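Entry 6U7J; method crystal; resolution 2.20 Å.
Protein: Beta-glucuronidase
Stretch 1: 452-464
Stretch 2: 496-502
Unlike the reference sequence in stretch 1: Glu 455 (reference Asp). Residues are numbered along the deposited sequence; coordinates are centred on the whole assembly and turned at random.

Stretch 1 452-464: DVEEDKISQFFDV
Stretch 2 496-502: EKYGKPV

Residues 452-464 and 496-502 of the beta-glucuronidase chain meet in a contact that buries 525 Å² summed over both sides. The first stretch is mostly loop, with helical phi/psi at 453-455 and a 3-10 segment at 459-461; the second is the end of a helix (496-498), a loop and then Val 502 in a strand. Gly 499 breaks the helix with phi/psi 72/22, a positive phi that favours glycine, and Lys 500 (-117/160) and Pro 501 (-62/152) continue extended. The two stretches run in roughly the same sense: CA atoms pair Val 453 with Lys 497 (7.9 Å), Gln 460 with Tyr 498 (6.1 Å) and Val 464 with Pro 501 (5.5 Å).

The hydrogen bonds across the contact come from two lysines, whose long side chains reach across to backbone carbonyl oxygens. Lys 497, all t from chi1 to chi4, donates from NZ to Val 453 O (2.7 Å) and to Asp 456 O (2.9 Å), linking two carbonyls three residues apart; its NZ also donates to Tyr 498 OH at 3.1 Å within its own stretch. Lys 500 (m, t, t, m) donates from NZ to Phe 462 O at 2.8 Å, just beyond the 3-10 segment. A long side chain ending in an ammonium group, which has several N-H donors, suits both sites, and lets Lys 497 serve two carbonyls at once.

Tyr 498 (chi1 m, chi2 -77°) brings a hydroxyl into polar surroundings; it points toward the first stretch and has 94 Å² covered, the largest share of any residue here. Its OH lies 2.6 Å from Asp 456 OD2. Asp 456 (chi1 t, chi2 50°) is buried but well served: OD1 accepts from Ile 458 N (3.3 Å), and OD2 accepts from Ser 459 N (3.0 Å), so one carboxylate also braces the turn that leads into the 3-10 segment. There, Phe 461 N bonds to Ile 458 O and Phe 462 N to Ser 459 O, each at 3.0 Å.

Packing centres on the same ring. Ser 459 (chi1 m) lays CB over one face of the Tyr 498 ring, 3.8 Å from CB to the centroid and 14° off the normal, a CH-pi contact that its small side chain makes at close range. Gln 460 (p, m) approaches the ring obliquely, its N 3.4 Å from Tyr 498 CE1, while its NE2 is held by Lys 457 O at 2.6 Å. Looser contacts lie nearer the ends: Val 453 (chi1 p) sets CG2 3.8 Å from Lys 497 CD, using the lysine's aliphatic stem, and buried Val 464 (chi1 t) packs its CG1 methyl against the carbonyl oxygen Pro 501 O at 3.6 Å.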

ATOM      1  N   ASP B 452     -29.732  -7.395  21.287  1.00 39.82           N
ATOM      2  CA  ASP B 452     -29.900  -8.839  21.411  1.00 44.90           C
ATOM      3  C   ASP B 452     -31.355  -9.236  21.164  1.00 44.15           C
ATOM      4  O   ASP B 452     -32.287  -8.504  21.518  1.00 41.53           O
ATOM      5  CB  ASP B 452     -29.446  -9.311  22.798  1.00 46.57           C
ATOM      6  CG  ASP B 452     -27.965  -9.017  23.072  1.00 56.69           C
ATOM      7  OD1 ASP B 452     -27.140  -9.142  22.135  1.00 61.00           O
ATOM      8  OD2 ASP B 452     -27.617  -8.671  24.228  1.00 61.99           O
ATOM      9  N   VAL B 453     -31.548 -10.403  20.543  1.00 39.29           N
ATOM     10  CA  VAL B 453     -32.896 -10.836  20.181  1.00 43.63           C
ATOM     11  C   VAL B 453     -33.784 -10.971  21.414  1.00 45.39           C
ATOM     12  O   VAL B 453     -34.986 -10.680  21.358  1.00 44.28           O
ATOM     13  CB  VAL B 453     -32.845 -12.150  19.378  1.00 43.58           C
ATOM     14  CG1 VAL B 453     -32.077 -13.229  20.148  1.00 43.81           C
ATOM     15  CG2 VAL B 453     -34.250 -12.622  19.043  1.00 43.14           C
ATOM     16  N   GLU B 454     -33.213 -11.390  22.546  1.00 44.58           N
ATOM     17  CA  GLU B 454     -33.986 -11.479  23.780  1.00 46.73           C
ATOM     18  C   GLU B 454     -34.511 -10.118  24.221  1.00 46.59           C
ATOM     19  O   GLU B 454     -35.590 -10.034  24.815  1.00 47.85           O
ATOM     20  CB  GLU B 454     -33.133 -12.094  24.895  1.00 44.49           C
ATOM     21  CG  GLU B 454     -32.579 -13.464  24.557  1.00 44.49           C
ATOM     22  CD  GLU B 454     -31.219 -13.385  23.878  1.00 57.58           C
ATOM     23  OE1 GLU B 454     -30.766 -12.251  23.587  1.00 57.85           O
ATOM     24  OE2 GLU B 454     -30.609 -14.454  23.634  1.00 55.76           O
ATOM     25  N   GLU B 455     -33.781  -9.042  23.925  1.00 45.61           N
ATOM     26  CA  GLU B 455     -34.144  -7.728  24.426  1.00 43.02           C
ATOM     27  C   GLU B 455     -34.939  -6.882  23.440  1.00 41.06           C
ATOM     28  O   GLU B 455     -35.543  -5.889  23.860  1.00 43.58           O
ATOM     29  CB  GLU B 455     -32.883  -6.969  24.841  1.00 47.26           C
ATOM     30  CG  GLU B 455     -31.977  -7.777  25.750  1.00 53.08           C
ATOM     31  CD  GLU B 455     -31.637  -7.040  27.032  1.00 65.78           C
ATOM     32  OE1 GLU B 455     -30.557  -7.314  27.601  1.00 73.64           O
ATOM     33  OE2 GLU B 455     -32.444  -6.184  27.470  1.00 66.65           O
ATOM     34  N   ASP B 456     -34.970  -7.248  22.161  1.00 37.32           N
ATOM     35  CA  ASP B 456     -35.686  -6.437  21.185  1.00 41.78           C
ATOM     36  C   ASP B 456     -37.157  -6.348  21.557  1.00 45.35           C
ATOM     37  O   ASP B 456     -37.750  -7.301  22.070  1.00 44.18           O
ATOM     38  CB  ASP B 456     -35.571  -7.014  19.771  1.00 36.88           C
ATOM     39  CG  ASP B 456     -36.406  -6.228  18.768  1.00 38.22           C
ATOM     40  OD1 ASP B 456     -36.276  -4.988  18.756  1.00 33.71           O
ATOM     41  OD2 ASP B 456     -37.209  -6.824  18.019  1.00 38.55           O
ATOM     42  N   LYS B 457     -37.755  -5.191  21.272  1.00 39.64           N
ATOM     43  CA  LYS B 457     -39.150  -4.977  21.609  1.00 39.72           C
ATOM     44  C   LYS B 457     -39.976  -4.400  20.466  1.00 43.05           C
ATOM     45  O   LYS B 457     -41.122  -4.009  20.701  1.00 47.71           O
ATOM     46  CB  LYS B 457     -39.249  -4.085  22.848  1.00 41.72           C
ATOM     47  CG  LYS B 457     -38.844  -4.827  24.126  1.00 39.25           C
ATOM     48  CD  LYS B 457     -38.769  -3.917  25.327  1.00 43.60           C
ATOM     49  CE  LYS B 457     -38.171  -4.647  26.506  1.00 40.41           C
ATOM     50  NZ  LYS B 457     -36.789  -5.128  26.201  1.00 41.23           N
ATOM     51  N   ILE B 458     -39.456  -4.362  19.231  1.00 40.50           N
ATOM     52  CA  ILE B 458     -40.184  -3.687  18.159  1.00 42.20           C
ATOM     53  C   ILE B 458     -40.344  -4.525  16.891  1.00 40.46           C
ATOM     54  O   ILE B 458     -41.178  -4.200  16.038  1.00 39.79           O
ATOM     55  CB  ILE B 458     -39.525  -2.337  17.805  1.00 39.72           C
ATOM     56  CG1 ILE B 458     -38.207  -2.542  17.044  1.00 42.57           C
ATOM     57  CG2 ILE B 458     -39.323  -1.484  19.050  1.00 38.32           C
ATOM     58  CD1 ILE B 458     -37.696  -1.253  16.363  1.00 36.52           C
ATOM     59  N   SER B 459     -39.576  -5.604  16.739  1.00 37.67           N
ATOM     60  CA  SER B 459     -39.600  -6.297  15.452  1.00 38.76           C
ATOM     61  C   SER B 459     -40.932  -6.982  15.178  1.00 39.54           C
ATOM     62  O   SER B 459     -41.215  -7.303  14.015  1.00 35.48           O
ATOM     63  CB  SER B 459     -38.468  -7.324  15.346  1.00 39.02           C
ATOM     64  OG  SER B 459     -37.234  -6.672  15.088  1.00 38.90           O
ATOM     65  N   GLN B 460     -41.763  -7.202  16.205  1.00 40.36           N
ATOM     66  CA  GLN B 460     -43.097  -7.748  15.959  1.00 40.99           C
ATOM     67  C   GLN B 460     -43.921  -6.866  15.020  1.00 41.77           C
ATOM     68  O   GLN B 460     -44.857  -7.366  14.389  1.00 37.60           O
ATOM     69  CB  GLN B 460     -43.848  -7.947  17.277  1.00 40.94           C
ATOM     70  CG  GLN B 460     -44.171  -6.651  18.022  1.00 40.82           C
ATOM     71  CD  GLN B 460     -43.025  -6.211  18.920  1.00 45.85           C
ATOM     72  OE1 GLN B 460     -41.919  -6.744  18.827  1.00 45.95           O
ATOM     73  NE2 GLN B 460     -43.279  -5.235  19.789  1.00 42.86           N
ATOM     74  N   PHE B 461     -43.587  -5.577  14.894  1.00 38.99           N
ATOM     75  CA  PHE B 461     -44.338  -4.681  14.023  1.00 35.52           C
ATOM     76  C   PHE B 461     -43.941  -4.794  12.557  1.00 40.25           C
ATOM     77  O   PHE B 461     -44.623  -4.209  11.709  1.00 40.54           O
ATOM     78  CB  PHE B 461     -44.169  -3.222  14.475  1.00 38.15           C
ATOM     79  CG  PHE B 461     -44.562  -2.978  15.915  1.00 40.19           C
ATOM     80  CD1 PHE B 461     -45.796  -3.378  16.393  1.00 40.57           C
ATOM     81  CD2 PHE B 461     -43.691  -2.349  16.789  1.00 39.26           C
ATOM     82  CE1 PHE B 461     -46.153  -3.159  17.719  1.00 43.24           C
ATOM     83  CE2 PHE B 461     -44.046  -2.123  18.113  1.00 42.94           C
ATOM     84  CZ  PHE B 461     -45.281  -2.531  18.577  1.00 41.15           C
ATOM     85  N   PHE B 462     -42.873  -5.521  12.233  1.00 35.78           N
ATOM     86  CA  PHE B 462     -42.339  -5.548  10.878  1.00 37.79           C
ATOM     87  C   PHE B 462     -42.862  -6.760  10.121  1.00 38.24           C
ATOM     88  O   PHE B 462     -43.313  -7.741  10.710  1.00 38.48           O
ATOM     89  CB  PHE B 462     -40.802  -5.581  10.885  1.00 38.15           C
ATOM     90  CG  PHE B 462     -40.167  -4.423  11.600  1.00 38.89           C
ATOM     91  CD1 PHE B 462     -40.799  -3.185  11.656  1.00 38.72           C
ATOM     92  CD2 PHE B 462     -38.928  -4.567  12.204  1.00 37.96           C
ATOM     93  CE1 PHE B 462     -40.207  -2.111  12.313  1.00 37.87           C
ATOM     94  CE2 PHE B 462     -38.328  -3.501  12.857  1.00 39.96           C
ATOM     95  CZ  PHE B 462     -38.970  -2.272  12.917  1.00 38.69           C
ATOM     96  N   ASP B 463     -42.780  -6.681   8.797  1.00 39.28           N
ATOM     97  CA  ASP B 463     -43.095  -7.811   7.935  1.00 35.45           C
ATOM     98  C   ASP B 463     -41.880  -8.687   7.661  1.00 43.42           C
ATOM     99  O   ASP B 463     -42.032  -9.891   7.402  1.00 41.84           O
ATOM    100  CB  ASP B 463     -43.690  -7.302   6.624  1.00 35.97           C
ATOM    101  CG  ASP B 463     -44.886  -6.374   6.858  1.00 44.93           C
ATOM    102  OD1 ASP B 463     -45.866  -6.830   7.490  1.00 49.37           O
ATOM    103  OD2 ASP B 463     -44.847  -5.193   6.448  1.00 39.28           O
ATOM    104  N   VAL B 464     -40.679  -8.116   7.717  1.00 40.09           N
ATOM    105  CA  VAL B 464     -39.431  -8.862   7.600  1.00 37.82           C
ATOM    106  C   VAL B 464     -38.547  -8.461   8.763  1.00 37.21           C
ATOM    107  O   VAL B 464     -38.529  -7.290   9.160  1.00 38.76           O
ATOM    108  CB  VAL B 464     -38.726  -8.587   6.251  1.00 37.72           C
ATOM    109  CG1 VAL B 464     -37.337  -9.243   6.210  1.00 38.85           C
ATOM    110  CG2 VAL B 464     -39.578  -9.079   5.100  1.00 34.84           C
ATOM    111  N   GLU B 496     -37.545 -18.011  15.702  1.00 45.35           N
ATOM    112  CA  GLU B 496     -38.461 -18.568  16.688  1.00 47.42           C
ATOM    113  C   GLU B 496     -39.224 -17.465  17.416  1.00 46.27           C
ATOM    114  O   GLU B 496     -40.416 -17.620  17.703  1.00 48.30           O
ATOM    115  CB  GLU B 496     -37.694 -19.457  17.670  1.00 46.11           C
ATOM    116  CG  GLU B 496     -37.507 -20.887  17.161  1.00 48.79           C
ATOM    117  CD  GLU B 496     -36.563 -21.715  18.025  1.00 60.03           C
ATOM    118  OE1 GLU B 496     -35.917 -21.137  18.930  1.00 58.64           O
ATOM    119  OE2 GLU B 496     -36.460 -22.946  17.795  1.00 67.42           O
ATOM    120  N   LYS B 497     -38.570 -16.326  17.676  1.00 44.61           N
ATOM    121  CA  LYS B 497     -39.195 -15.286  18.489  1.00 41.48           C
ATOM    122  C   LYS B 497     -40.295 -14.550  17.733  1.00 45.34           C
ATOM    123  O   LYS B 497     -41.302 -14.155  18.334  1.00 44.74           O
ATOM    124  CB  LYS B 497     -38.143 -14.300  18.992  1.00 41.62           C
ATOM    125  CG  LYS B 497     -38.738 -13.096  19.714  1.00 44.88           C
ATOM    126  CD  LYS B 497     -37.731 -12.349  20.591  1.00 41.39           C
ATOM    127  CE  LYS B 497     -38.470 -11.357  21.488  1.00 41.49           C
ATOM    128  NZ  LYS B 497     -37.637 -10.189  21.871  1.00 45.48           N
ATOM    129  N   TYR B 498     -40.131 -14.353  16.418  1.00 43.67           N
ATOM    130  CA  TYR B 498     -41.050 -13.516  15.651  1.00 42.76           C
ATOM    131  C   TYR B 498     -41.743 -14.223  14.500  1.00 43.35           C
ATOM    132  O   TYR B 498     -42.742 -13.695  13.997  1.00 43.82           O
ATOM    133  CB  TYR B 498     -40.328 -12.275  15.089  1.00 40.95           C
ATOM    134  CG  TYR B 498     -39.785 -11.356  16.157  1.00 38.37           C
ATOM    135  CD1 TYR B 498     -40.625 -10.511  16.861  1.00 35.50           C
ATOM    136  CD2 TYR B 498     -38.434 -11.349  16.470  1.00 38.45           C
ATOM    137  CE1 TYR B 498     -40.145  -9.679  17.850  1.00 34.79           C
ATOM    138  CE2 TYR B 498     -37.933 -10.506  17.458  1.00 39.90           C
ATOM    139  CZ  TYR B 498     -38.800  -9.668  18.139  1.00 38.60           C
ATOM    140  OH  TYR B 498     -38.325  -8.837  19.123  1.00 38.78           O
ATOM    141  N   GLY B 499     -41.237 -15.365  14.041  1.00 41.02           N
ATOM    142  CA  GLY B 499     -41.967 -16.124  13.048  1.00 37.99           C
ATOM    143  C   GLY B 499     -41.983 -15.525  11.663  1.00 45.54           C
ATOM    144  O   GLY B 499     -42.858 -15.865  10.866  1.00 45.83           O
ATOM    145  N   LYS B 500     -41.029 -14.662  11.342  1.00 42.41           N
ATOM    146  CA  LYS B 500     -40.969 -13.969  10.068  1.00 43.70           C
ATOM    147  C   LYS B 500     -39.712 -14.358   9.294  1.00 40.00           C
ATOM    148  O   LYS B 500     -38.743 -14.861   9.878  1.00 42.09           O
ATOM    149  CB  LYS B 500     -40.993 -12.449  10.307  1.00 43.76           C
ATOM    150  CG  LYS B 500     -42.341 -11.925  10.837  1.00 43.69           C
ATOM    151  CD  LYS B 500     -42.164 -10.583  11.513  1.00 45.37           C
ATOM    152  CE  LYS B 500     -43.302 -10.281  12.490  1.00 48.50           C
ATOM    153  NZ  LYS B 500     -44.566 -10.039  11.755  1.00 36.17           N
ATOM    154  N   PRO B 501     -39.695 -14.146   7.976  1.00 41.49           N
ATOM    155  CA  PRO B 501     -38.442 -14.303   7.227  1.00 39.80           C
ATOM    156  C   PRO B 501     -37.390 -13.315   7.714  1.00 42.19           C
ATOM    157  O   PRO B 501     -37.711 -12.231   8.219  1.00 38.69           O
ATOM    158  CB  PRO B 501     -38.844 -14.017   5.775  1.00 42.55           C
ATOM    159  CG  PRO B 501     -40.331 -14.066   5.737  1.00 45.06           C
ATOM    160  CD  PRO B 501     -40.810 -13.724   7.114  1.00 46.22           C
ATOM    161  N   VAL B 502     -36.125 -13.710   7.556  1.00 35.84           N
ATOM    162  CA  VAL B 502     -34.975 -12.970   8.072  1.00 37.53           C
ATOM    163  C   VAL B 502     -34.040 -12.614   6.921  1.00 36.49           C
ATOM    164  O   VAL B 502     -33.745 -13.454   6.059  1.00 36.93           O
ATOM    165  CB  VAL B 502     -34.214 -13.770   9.146  1.00 38.93           C
ATOM    166  CG1 VAL B 502     -33.010 -12.979   9.637  1.00 30.50           C
ATOM    167  CG2 VAL B 502     -35.130 -14.112  10.309  1.00 38.06           C
TER